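Local coordinates for ABC transporter (Thermotoga maritima, PDB 1JI0), which binds ATP and is probably the ATP-hydrolysing subunit of a transporter for branched-chain amino acids, at residues 50-55 and 81-86; 177-182 and 196-201; 217-220 and 225-228. All coordinates share one frame; numbering follows the deposited sequence.

Interaction 1. Residues 50-55 and 81-86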
ATOM      1  N   SER A  50       9.831  -1.711  -0.745  1.00 26.60           N
ATOM      2  CA  SER A  50      10.930  -0.927  -1.294  1.00 27.25           C
ATOM      3  C   SER A  50      11.549  -1.660  -2.472  1.00 26.86           C
ATOM      4  O   SER A  50      11.846  -1.050  -3.495  1.00 27.02           O
ATOM      5  CB  SER A  50      11.997  -0.668  -0.227  1.00 27.38           C
ATOM      6  OG  SER A  50      11.522   0.251   0.749  1.00 29.31           O
ATOM      7  N   ALA A  51      11.742  -2.968  -2.323  1.00 26.69           N
ATOM      8  CA  ALA A  51      12.319  -3.767  -3.393  1.00 26.07           C
ATOM      9  C   ALA A  51      11.408  -3.663  -4.613  1.00 26.20           C
ATOM     10  O   ALA A  51      11.861  -3.358  -5.719  1.00 27.31           O
ATOM     11  CB  ALA A  51      12.459  -5.211  -2.948  1.00 25.19           C
ATOM     12  N   ILE A  52      10.115  -3.894  -4.404  1.00 26.00           N
ATOM     13  CA  ILE A  52       9.146  -3.822  -5.493  1.00 24.14           C
ATOM     14  C   ILE A  52       9.214  -2.473  -6.199  1.00 25.52           C
ATOM     15  O   ILE A  52       9.145  -2.407  -7.430  1.00 25.65           O
ATOM     16  CB  ILE A  52       7.700  -4.052  -4.976  1.00 23.33           C
ATOM     17  CG1 ILE A  52       7.535  -5.502  -4.501  1.00 21.22           C
ATOM     18  CG2 ILE A  52       6.700  -3.742  -6.079  1.00 20.70           C
ATOM     19  CD1 ILE A  52       6.250  -5.759  -3.711  1.00 22.90           C
ATOM     20  N   ALA A  53       9.355  -1.400  -5.420  1.00 26.76           N
ATOM     21  CA  ALA A  53       9.424  -0.042  -5.968  1.00 27.73           C
ATOM     22  C   ALA A  53      10.821   0.300  -6.494  1.00 29.00           C
ATOM     23  O   ALA A  53      11.044   1.392  -7.021  1.00 28.62           O
ATOM     24  CB  ALA A  53       9.012   0.971  -4.904  1.00 26.51           C
ATOM     25  N   GLY A  54      11.754  -0.632  -6.337  1.00 29.60           N
ATOM     26  CA  GLY A  54      13.115  -0.413  -6.801  1.00 32.64           C
ATOM     27  C   GLY A  54      13.912   0.569  -5.957  1.00 33.39           C
ATOM     28  O   GLY A  54      14.793   1.262  -6.473  1.00 33.71           O
ATOM     29  N   LEU A  55      13.615   0.631  -4.664  1.00 34.17           N
ATOM     30  CA  LEU A  55      14.313   1.539  -3.761  1.00 34.56           C
ATOM     31  C   LEU A  55      15.456   0.819  -3.061  1.00 35.79           C
ATOM     32  O   LEU A  55      16.329   1.443  -2.467  1.00 37.77           O
ATOM     33  CB  LEU A  55      13.338   2.110  -2.732  1.00 34.52           C
ATOM     34  CG  LEU A  55      12.146   2.852  -3.338  1.00 33.05           C
ATOM     35  CD1 LEU A  55      11.244   3.380  -2.236  1.00 33.18           C
ATOM     36  CD2 LEU A  55      12.647   3.982  -4.206  1.00 34.43           C
HETATM   37  N   MSE A  81       5.222   3.427 -14.540  1.00 34.94           N
HETATM   38  CA  MSE A  81       4.515   2.262 -15.051  1.00 34.68           C
HETATM   39  C   MSE A  81       3.150   2.079 -14.407  1.00 33.59           C
HETATM   40  O   MSE A  81       2.305   1.354 -14.929  1.00 34.05           O
HETATM   41  CB  MSE A  81       5.356   1.008 -14.846  1.00 37.38           C
HETATM   42  CG  MSE A  81       6.588   0.994 -15.724  1.00 41.01           C
HETATM   43 SE   MSE A  81       7.581  -0.616 -15.526  1.00 46.10          SE
HETATM   44  CE  MSE A  81       6.734  -1.645 -16.933  1.00 44.11           C
ATOM     45  N   GLY A  82       2.932   2.723 -13.268  1.00 31.75           N
ATOM     46  CA  GLY A  82       1.634   2.598 -12.633  1.00 30.58           C
ATOM     47  C   GLY A  82       1.628   2.086 -11.210  1.00 28.96           C
ATOM     48  O   GLY A  82       0.554   1.865 -10.645  1.00 29.63           O
ATOM     49  N   ILE A  83       2.805   1.884 -10.627  1.00 27.57           N
ATOM     50  CA  ILE A  83       2.884   1.422  -9.248  1.00 26.68           C
ATOM     51  C   ILE A  83       3.047   2.611  -8.305  1.00 27.44           C
ATOM     52  O   ILE A  83       4.094   3.253  -8.283  1.00 27.35           O
ATOM     53  CB  ILE A  83       4.068   0.451  -9.029  1.00 25.29           C
ATOM     54  CG1 ILE A  83       3.818  -0.850  -9.788  1.00 23.73           C
ATOM     55  CG2 ILE A  83       4.239   0.154  -7.536  1.00 25.40           C
ATOM     56  CD1 ILE A  83       4.864  -1.910  -9.540  1.00 22.10           C
ATOM     57  N   ALA A  84       2.000   2.895  -7.533  1.00 27.62           N
ATOM     58  CA  ALA A  84       2.007   3.994  -6.574  1.00 28.83           C
ATOM     59  C   ALA A  84       2.296   3.480  -5.168  1.00 30.48           C
ATOM     60  O   ALA A  84       1.761   2.447  -4.754  1.00 31.82           O
ATOM     61  CB  ALA A  84       0.667   4.710  -6.590  1.00 28.80           C
ATOM     62  N   LEU A  85       3.145   4.195  -4.437  1.00 29.86           N
ATOM     63  CA  LEU A  85       3.489   3.810  -3.077  1.00 31.11           C
ATOM     64  C   LEU A  85       3.235   4.935  -2.080  1.00 32.25           C
ATOM     65  O   LEU A  85       3.704   6.054  -2.268  1.00 33.68           O
ATOM     66  CB  LEU A  85       4.960   3.396  -2.998  1.00 30.98           C
ATOM     67  CG  LEU A  85       5.585   3.268  -1.603  1.00 32.81           C
ATOM     68  CD1 LEU A  85       4.838   2.224  -0.777  1.00 31.72           C
ATOM     69  CD2 LEU A  85       7.048   2.888  -1.734  1.00 32.18           C
ATOM     70  N   VAL A  86       2.461   4.635  -1.039  1.00 31.61           N
ATOM     71  CA  VAL A  86       2.185   5.592   0.030  1.00 30.43           C
ATOM     72  C   VAL A  86       3.002   5.017   1.185  1.00 31.07           C
ATOM     73  O   VAL A  86       2.531   4.149   1.925  1.00 30.43           O
ATOM     74  CB  VAL A  86       0.692   5.625   0.425  1.00 29.60           C
ATOM     75  CG1 VAL A  86       0.463   6.701   1.478  1.00 29.47           C
ATOM     76  CG2 VAL A  86      -0.173   5.918  -0.794  1.00 30.19           C
TER
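Ile52, in the last turn of helix 45-52, presents its CG2 branch to the tip of Ile83, whose CD1 lies 4.3 Å from that Ile52 CG2. The helix begins in the P-loop (Walker A), its first residues Lys45, Thr46 and Thr47 binding ATP, and strand 83-86 is an outermost strand of the mixed sheet of the nucleotide-binding fold. The branched isoleucines suit a buried spot that must be filled from several sides: Met162 of the neighbouring strand 160-164 touches both, while Ile63 and Phe65 of strand 60-65 reach Ile52 and Ile83 respectively. Ala53 comes next, and here the two backbones run nearest, Ala53 CA being 7.5 Å from Ile83 CA. Its lone methyl meets Leu85, with Ala53 CB 4.2 Å from Leu85 CD2; so small a side chain lets the strand's leucine come up to the helix end. Gly54 then closes the helix in a Schellman motif, its positive phi being easy for a glycine. One bond of the turn runs 2.8 Å from Gly54 N to Ala51 O. The other spans 2.7 Å from Leu55 N to Ser50 O. This reversal brings Leu55 back toward the strand, where its CD1 is 4.3 Å from CD2 of Leu85. A single methyl of Leu85 therefore serves both Ala53 and Leu55. Leu85 CG stands anti to its own backbone N (chi1 166°), which lays it beside the carbonyl carbon and lets CD2 meet both partners. No hydrogen bond joins the segments, and every contact is between apolar carbons at 4.2 Å or more. The junction of helix end and edge strand thus depends on complementary shape and exclusion of water rather than on directional bonds.

Interaction 2. Residues 177-182 and 196-201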
ATOM      1  N   GLU A 177     -11.501   4.299  10.039  1.00 24.50           N
ATOM      2  CA  GLU A 177     -11.833   5.016   8.816  1.00 24.76           C
ATOM      3  C   GLU A 177     -10.813   4.738   7.703  1.00 22.57           C
ATOM      4  O   GLU A 177     -11.167   4.656   6.533  1.00 22.32           O
ATOM      5  CB  GLU A 177     -11.966   6.516   9.112  1.00 27.94           C
ATOM      6  CG  GLU A 177     -13.081   6.796  10.124  1.00 32.10           C
ATOM      7  CD  GLU A 177     -13.293   8.278  10.415  1.00 35.51           C
ATOM      8  OE1 GLU A 177     -12.289   8.999  10.610  1.00 36.59           O
ATOM      9  OE2 GLU A 177     -14.468   8.712  10.468  1.00 35.21           O
ATOM     10  N   VAL A 178      -9.553   4.573   8.079  1.00 22.68           N
ATOM     11  CA  VAL A 178      -8.506   4.250   7.115  1.00 24.22           C
ATOM     12  C   VAL A 178      -8.866   2.955   6.386  1.00 23.95           C
ATOM     13  O   VAL A 178      -8.868   2.898   5.150  1.00 25.30           O
ATOM     14  CB  VAL A 178      -7.146   4.049   7.825  1.00 25.17           C
ATOM     15  CG1 VAL A 178      -6.154   3.359   6.897  1.00 26.16           C
ATOM     16  CG2 VAL A 178      -6.602   5.388   8.279  1.00 27.34           C
ATOM     17  N   PHE A 179      -9.182   1.913   7.155  1.00 23.35           N
ATOM     18  CA  PHE A 179      -9.520   0.621   6.567  1.00 22.62           C
ATOM     19  C   PHE A 179     -10.803   0.627   5.766  1.00 22.08           C
ATOM     20  O   PHE A 179     -10.935  -0.105   4.791  1.00 21.91           O
ATOM     21  CB  PHE A 179      -9.565  -0.457   7.654  1.00 23.97           C
ATOM     22  CG  PHE A 179      -8.206  -0.894   8.112  1.00 23.97           C
ATOM     23  CD1 PHE A 179      -7.278  -1.383   7.193  1.00 25.70           C
ATOM     24  CD2 PHE A 179      -7.840  -0.796   9.449  1.00 24.04           C
ATOM     25  CE1 PHE A 179      -6.003  -1.765   7.600  1.00 25.10           C
ATOM     26  CE2 PHE A 179      -6.575  -1.172   9.870  1.00 23.36           C
ATOM     27  CZ  PHE A 179      -5.648  -1.659   8.941  1.00 25.58           C
ATOM     28  N   GLU A 180     -11.757   1.455   6.169  1.00 22.95           N
ATOM     29  CA  GLU A 180     -13.010   1.546   5.436  1.00 23.35           C
ATOM     30  C   GLU A 180     -12.757   2.218   4.083  1.00 22.64           C
ATOM     31  O   GLU A 180     -13.313   1.817   3.067  1.00 23.02           O
ATOM     32  CB  GLU A 180     -14.029   2.335   6.269  1.00 26.52           C
ATOM     33  CG  GLU A 180     -15.135   2.980   5.482  1.00 32.06           C
ATOM     34  CD  GLU A 180     -16.157   3.662   6.385  1.00 36.41           C
ATOM     35  OE1 GLU A 180     -15.742   4.359   7.344  1.00 37.42           O
ATOM     36  OE2 GLU A 180     -17.370   3.503   6.129  1.00 38.02           O
ATOM     37  N   VAL A 181     -11.898   3.231   4.065  1.00 22.91           N
ATOM     38  CA  VAL A 181     -11.584   3.925   2.815  1.00 23.58           C
ATOM     39  C   VAL A 181     -10.819   2.985   1.873  1.00 22.32           C
ATOM     40  O   VAL A 181     -11.027   2.988   0.658  1.00 22.67           O
ATOM     41  CB  VAL A 181     -10.774   5.228   3.092  1.00 23.84           C
ATOM     42  CG1 VAL A 181      -9.362   5.127   2.547  1.00 25.87           C
ATOM     43  CG2 VAL A 181     -11.500   6.415   2.463  1.00 27.72           C
ATOM     44  N   ILE A 182      -9.944   2.167   2.442  1.00 22.72           N
ATOM     45  CA  ILE A 182      -9.183   1.205   1.651  1.00 22.76           C
ATOM     46  C   ILE A 182     -10.173   0.269   0.946  1.00 23.73           C
ATOM     47  O   ILE A 182      -9.988  -0.106  -0.214  1.00 22.37           O
ATOM     48  CB  ILE A 182      -8.209   0.414   2.568  1.00 21.68           C
ATOM     49  CG1 ILE A 182      -7.033   1.322   2.942  1.00 23.28           C
ATOM     50  CG2 ILE A 182      -7.725  -0.861   1.881  1.00 23.36           C
ATOM     51  CD1 ILE A 182      -6.097   0.769   4.007  1.00 19.56           C
ATOM     52  N   GLU A 196       0.865  -4.060   6.905  1.00 23.97           N
ATOM     53  CA  GLU A 196       0.381  -3.570   8.188  1.00 25.53           C
ATOM     54  C   GLU A 196       0.899  -4.320   9.397  1.00 26.56           C
ATOM     55  O   GLU A 196       1.255  -5.494   9.327  1.00 27.12           O
ATOM     56  CB  GLU A 196      -1.154  -3.596   8.221  1.00 23.70           C
ATOM     57  CG  GLU A 196      -1.828  -2.281   7.866  1.00 24.15           C
ATOM     58  CD  GLU A 196      -1.613  -1.212   8.924  1.00 24.40           C
ATOM     59  OE1 GLU A 196      -1.028  -1.530   9.980  1.00 26.04           O
ATOM     60  OE2 GLU A 196      -2.032  -0.058   8.709  1.00 24.78           O
ATOM     61  N   GLN A 197       0.945  -3.607  10.508  1.00 28.78           N
ATOM     62  CA  GLN A 197       1.364  -4.176  11.773  1.00 31.20           C
ATOM     63  C   GLN A 197       0.044  -4.523  12.460  1.00 29.49           C
ATOM     64  O   GLN A 197      -0.032  -5.463  13.250  1.00 30.80           O
ATOM     65  CB  GLN A 197       2.152  -3.144  12.581  1.00 33.78           C
ATOM     66  CG  GLN A 197       2.492  -3.575  13.991  1.00 41.23           C
ATOM     67  CD  GLN A 197       3.709  -2.851  14.533  1.00 44.11           C
ATOM     68  OE1 GLN A 197       3.861  -1.639  14.348  1.00 45.82           O
ATOM     69  NE2 GLN A 197       4.585  -3.590  15.211  1.00 45.55           N
ATOM     70  N   ASN A 198      -0.995  -3.755  12.135  1.00 27.91           N
ATOM     71  CA  ASN A 198      -2.329  -3.975  12.682  1.00 26.71           C
ATOM     72  C   ASN A 198      -2.931  -5.103  11.853  1.00 25.73           C
ATOM     73  O   ASN A 198      -3.685  -4.865  10.914  1.00 23.67           O
ATOM     74  CB  ASN A 198      -3.171  -2.701  12.551  1.00 28.40           C
ATOM     75  CG  ASN A 198      -4.492  -2.785  13.309  1.00 30.01           C
ATOM     76  OD1 ASN A 198      -5.061  -1.762  13.697  1.00 31.56           O
ATOM     77  ND2 ASN A 198      -4.987  -3.999  13.515  1.00 28.59           N
ATOM     78  N   ALA A 199      -2.573  -6.333  12.208  1.00 24.83           N
ATOM     79  CA  ALA A 199      -3.029  -7.517  11.493  1.00 23.64           C
ATOM     80  C   ALA A 199      -4.538  -7.686  11.463  1.00 22.22           C
ATOM     81  O   ALA A 199      -5.107  -8.055  10.433  1.00 21.42           O
ATOM     82  CB  ALA A 199      -2.364  -8.765  12.089  1.00 22.65           C
ATOM     83  N   LEU A 200      -5.195  -7.426  12.588  1.00 21.95           N
ATOM     84  CA  LEU A 200      -6.648  -7.555  12.640  1.00 20.55           C
ATOM     85  C   LEU A 200      -7.312  -6.653  11.598  1.00 20.03           C
ATOM     86  O   LEU A 200      -8.077  -7.112  10.755  1.00 18.63           O
ATOM     87  CB  LEU A 200      -7.156  -7.192  14.039  1.00 20.57           C
ATOM     88  CG  LEU A 200      -8.665  -7.339  14.258  1.00 22.36           C
ATOM     89  CD1 LEU A 200      -9.097  -8.761  13.913  1.00 22.72           C
ATOM     90  CD2 LEU A 200      -9.007  -7.006  15.702  1.00 22.56           C
ATOM     91  N   GLY A 201      -7.016  -5.359  11.655  1.00 21.23           N
ATOM     92  CA  GLY A 201      -7.612  -4.438  10.704  1.00 19.93           C
ATOM     93  C   GLY A 201      -7.292  -4.810   9.271  1.00 18.88           C
ATOM     94  O   GLY A 201      -8.168  -4.785   8.411  1.00 18.97           O
TER
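Phe179 has CG anti to its carbonyl carbon (chi1 -76°), which projects the ring from helix 172-187 onto Gly201, while a bend at chi2 of Glu196 (-69°) folds that side chain back beside the ring. The helix is the connection of a beta-alpha-beta crossover between parallel strands 160-164 and 192-196, and the loop after 192-196 probably corresponds to the switch loop of ABC ATPases, with Gln197 where many relatives have a histidine. Gly201 lies flat on one ring face: its CA is 3.9 Å from the Phe179 ring centroid, a CH-pi contact 26° off the normal. Glycine suits this place because a CB would fall about 2.2 Å from Phe179 CE2. With an alanine in place of Phe179, a gap would probably open beneath Gly201, leaving the start of helix 199-205 less firmly seated. Glu196 approaches the ring obliquely, its OE2 being 4.0 Å from Phe179 CZ, and that oxygen is hydrogen-bonded to Ser167 OG. The other oxygen, OE1, folds the loop around itself, accepting on its anti side from Gln197 N at 2.9 Å and, more nearly straight, from Asn198 N at 3.1 Å, the two donors arriving from opposite faces of the carboxylate plane.

Interaction 3. Residues 217-220 and 225-228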
ATOM      1  N   ILE A 217       7.943 -16.057   4.521  1.00 26.74           N
ATOM      2  CA  ILE A 217       6.498 -16.210   4.654  1.00 24.75           C
ATOM      3  C   ILE A 217       6.260 -17.542   5.361  1.00 24.98           C
ATOM      4  O   ILE A 217       6.647 -18.588   4.853  1.00 23.68           O
ATOM      5  CB  ILE A 217       5.796 -16.240   3.271  1.00 25.01           C
ATOM      6  CG1 ILE A 217       6.148 -14.982   2.473  1.00 25.70           C
ATOM      7  CG2 ILE A 217       4.283 -16.323   3.451  1.00 25.25           C
ATOM      8  CD1 ILE A 217       5.819 -13.691   3.174  1.00 25.74           C
ATOM      9  N   VAL A 218       5.639 -17.512   6.536  1.00 24.13           N
ATOM     10  CA  VAL A 218       5.390 -18.746   7.269  1.00 24.53           C
ATOM     11  C   VAL A 218       3.973 -19.260   7.053  1.00 24.76           C
ATOM     12  O   VAL A 218       3.669 -20.412   7.357  1.00 24.70           O
ATOM     13  CB  VAL A 218       5.635 -18.550   8.783  1.00 25.78           C
ATOM     14  CG1 VAL A 218       7.087 -18.161   9.018  1.00 27.54           C
ATOM     15  CG2 VAL A 218       4.718 -17.469   9.334  1.00 24.70           C
ATOM     16  N   LEU A 219       3.110 -18.402   6.520  1.00 23.47           N
ATOM     17  CA  LEU A 219       1.723 -18.768   6.287  1.00 22.13           C
ATOM     18  C   LEU A 219       1.085 -17.778   5.326  1.00 22.47           C
ATOM     19  O   LEU A 219       1.417 -16.591   5.336  1.00 21.55           O
ATOM     20  CB  LEU A 219       0.963 -18.748   7.616  1.00 22.59           C
ATOM     21  CG  LEU A 219      -0.501 -19.190   7.656  1.00 22.57           C
ATOM     22  CD1 LEU A 219      -0.612 -20.638   7.240  1.00 22.17           C
ATOM     23  CD2 LEU A 219      -1.043 -19.016   9.069  1.00 21.99           C
ATOM     24  N   GLU A 220       0.176 -18.266   4.492  1.00 20.93           N
ATOM     25  CA  GLU A 220      -0.527 -17.398   3.561  1.00 20.78           C
ATOM     26  C   GLU A 220      -1.892 -18.022   3.322  1.00 22.48           C
ATOM     27  O   GLU A 220      -2.101 -19.203   3.624  1.00 21.83           O
ATOM     28  CB  GLU A 220       0.239 -17.267   2.238  1.00 20.98           C
ATOM     29  CG  GLU A 220       0.344 -18.556   1.450  1.00 22.39           C
ATOM     30  CD  GLU A 220       0.943 -18.362   0.072  1.00 23.61           C
ATOM     31  OE1 GLU A 220       2.188 -18.347  -0.050  1.00 24.71           O
ATOM     32  OE2 GLU A 220       0.166 -18.213  -0.892  1.00 24.08           O
ATOM     33  N   GLU A 225      -9.776 -16.917   6.483  1.00 26.57           N
ATOM     34  CA  GLU A 225      -9.200 -18.142   7.030  1.00 26.64           C
ATOM     35  C   GLU A 225      -8.004 -17.882   7.960  1.00 26.13           C
ATOM     36  O   GLU A 225      -7.831 -18.568   8.969  1.00 25.21           O
ATOM     37  CB  GLU A 225      -8.806 -19.073   5.884  1.00 29.19           C
ATOM     38  CG  GLU A 225      -9.998 -19.831   5.342  1.00 33.56           C
ATOM     39  CD  GLU A 225      -9.719 -20.553   4.043  1.00 36.88           C
ATOM     40  OE1 GLU A 225      -8.578 -21.026   3.837  1.00 36.71           O
ATOM     41  OE2 GLU A 225     -10.660 -20.662   3.226  1.00 39.05           O
ATOM     42  N   LEU A 226      -7.176 -16.895   7.631  1.00 23.73           N
ATOM     43  CA  LEU A 226      -6.040 -16.577   8.486  1.00 22.50           C
ATOM     44  C   LEU A 226      -6.532 -16.081   9.849  1.00 23.22           C
ATOM     45  O   LEU A 226      -5.893 -16.315  10.871  1.00 23.25           O
ATOM     46  CB  LEU A 226      -5.159 -15.522   7.821  1.00 21.46           C
ATOM     47  CG  LEU A 226      -4.474 -16.001   6.537  1.00 21.87           C
ATOM     48  CD1 LEU A 226      -3.675 -14.868   5.912  1.00 22.43           C
ATOM     49  CD2 LEU A 226      -3.561 -17.185   6.876  1.00 22.60           C
ATOM     50  N   LEU A 227      -7.673 -15.399   9.859  1.00 24.33           N
ATOM     51  CA  LEU A 227      -8.256 -14.888  11.097  1.00 26.49           C
ATOM     52  C   LEU A 227      -8.708 -16.029  12.015  1.00 27.78           C
ATOM     53  O   LEU A 227      -8.803 -15.860  13.231  1.00 29.39           O
ATOM     54  CB  LEU A 227      -9.449 -13.984  10.780  1.00 25.84           C
ATOM     55  CG  LEU A 227      -9.104 -12.584  10.271  1.00 24.08           C
ATOM     56  CD1 LEU A 227     -10.354 -11.904   9.758  1.00 26.21           C
ATOM     57  CD2 LEU A 227      -8.476 -11.787  11.388  1.00 21.34           C
ATOM     58  N   ASP A 228      -8.988 -17.186  11.427  1.00 28.54           N
ATOM     59  CA  ASP A 228      -9.418 -18.341  12.202  1.00 29.64           C
ATOM     60  C   ASP A 228      -8.279 -19.299  12.499  1.00 29.73           C
ATOM     61  O   ASP A 228      -8.480 -20.319  13.153  1.00 30.24           O
ATOM     62  CB  ASP A 228     -10.533 -19.090  11.480  1.00 30.39           C
ATOM     63  CG  ASP A 228     -11.885 -18.451  11.692  1.00 31.80           C
ATOM     64  OD1 ASP A 228     -12.174 -18.048  12.837  1.00 34.45           O
ATOM     65  OD2 ASP A 228     -12.663 -18.359  10.723  1.00 33.81           O
TER
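Leu219 and Leu226 pass alongside each other in opposite directions, one rising from strand 216-222 and the other from helix 223-227, which directly follows it. In Leu219 the CG atom stands anti to the backbone N (chi1 -176°), which lays it beside the carbonyl carbon, where it meets Leu226. Leu226 uses the other common choice, with CG anti to the carbonyl carbon (chi1 -66°); chi2 of 177° extends CD1, leaving CD2 as the branch turned to Leu219. This CD2 methyl does all the touching: Leu226 CD2 is 3.7 Å from Leu219 CG and 3.8 Å from Leu219 CD2, lying against the branch point of the partner. The same Leu226 CD2 rests 4.0 Å from the carbonyl carbon C of Glu220. The CB of Glu220 points away from the helix, so only its backbone meets Leu226, and its OE2 is hydrogen-bonded to Tyr208 OH on the adjacent strand. Leucine suits both positions, since Leu226 is buried and also meets Leu203 of helix 199-205, while Leu219 also touches Met231 and Val232 of helix 230-236. The strand-to-helix turn is thus joined by contact between apolar carbons, with no directional bond to fix the angle of strand and helix.

Interactions 1 and 3 reach opposite borders of one mixed sheet, through strands 83-86 and 216-222, and their centres are 25 Å apart. Interaction 2 packs around the end of an inner strand, 192-196; its centre is 20 Å from that of interaction 1 and 17 Å from that of interaction 3. Interactions 2 and 3 touch directly, Leu200 CD1 meeting Leu227 CD2 at 4.0 Å, whereas the nearest atoms of interactions 1 and 2 are about 9 Å apart. Both of these come near the nucleotide without touching it: the side chain of Glu196 is about 8 Å from the bound ATP and that of Leu85 about 10 Å. Interaction 3 lies away from the ATP site.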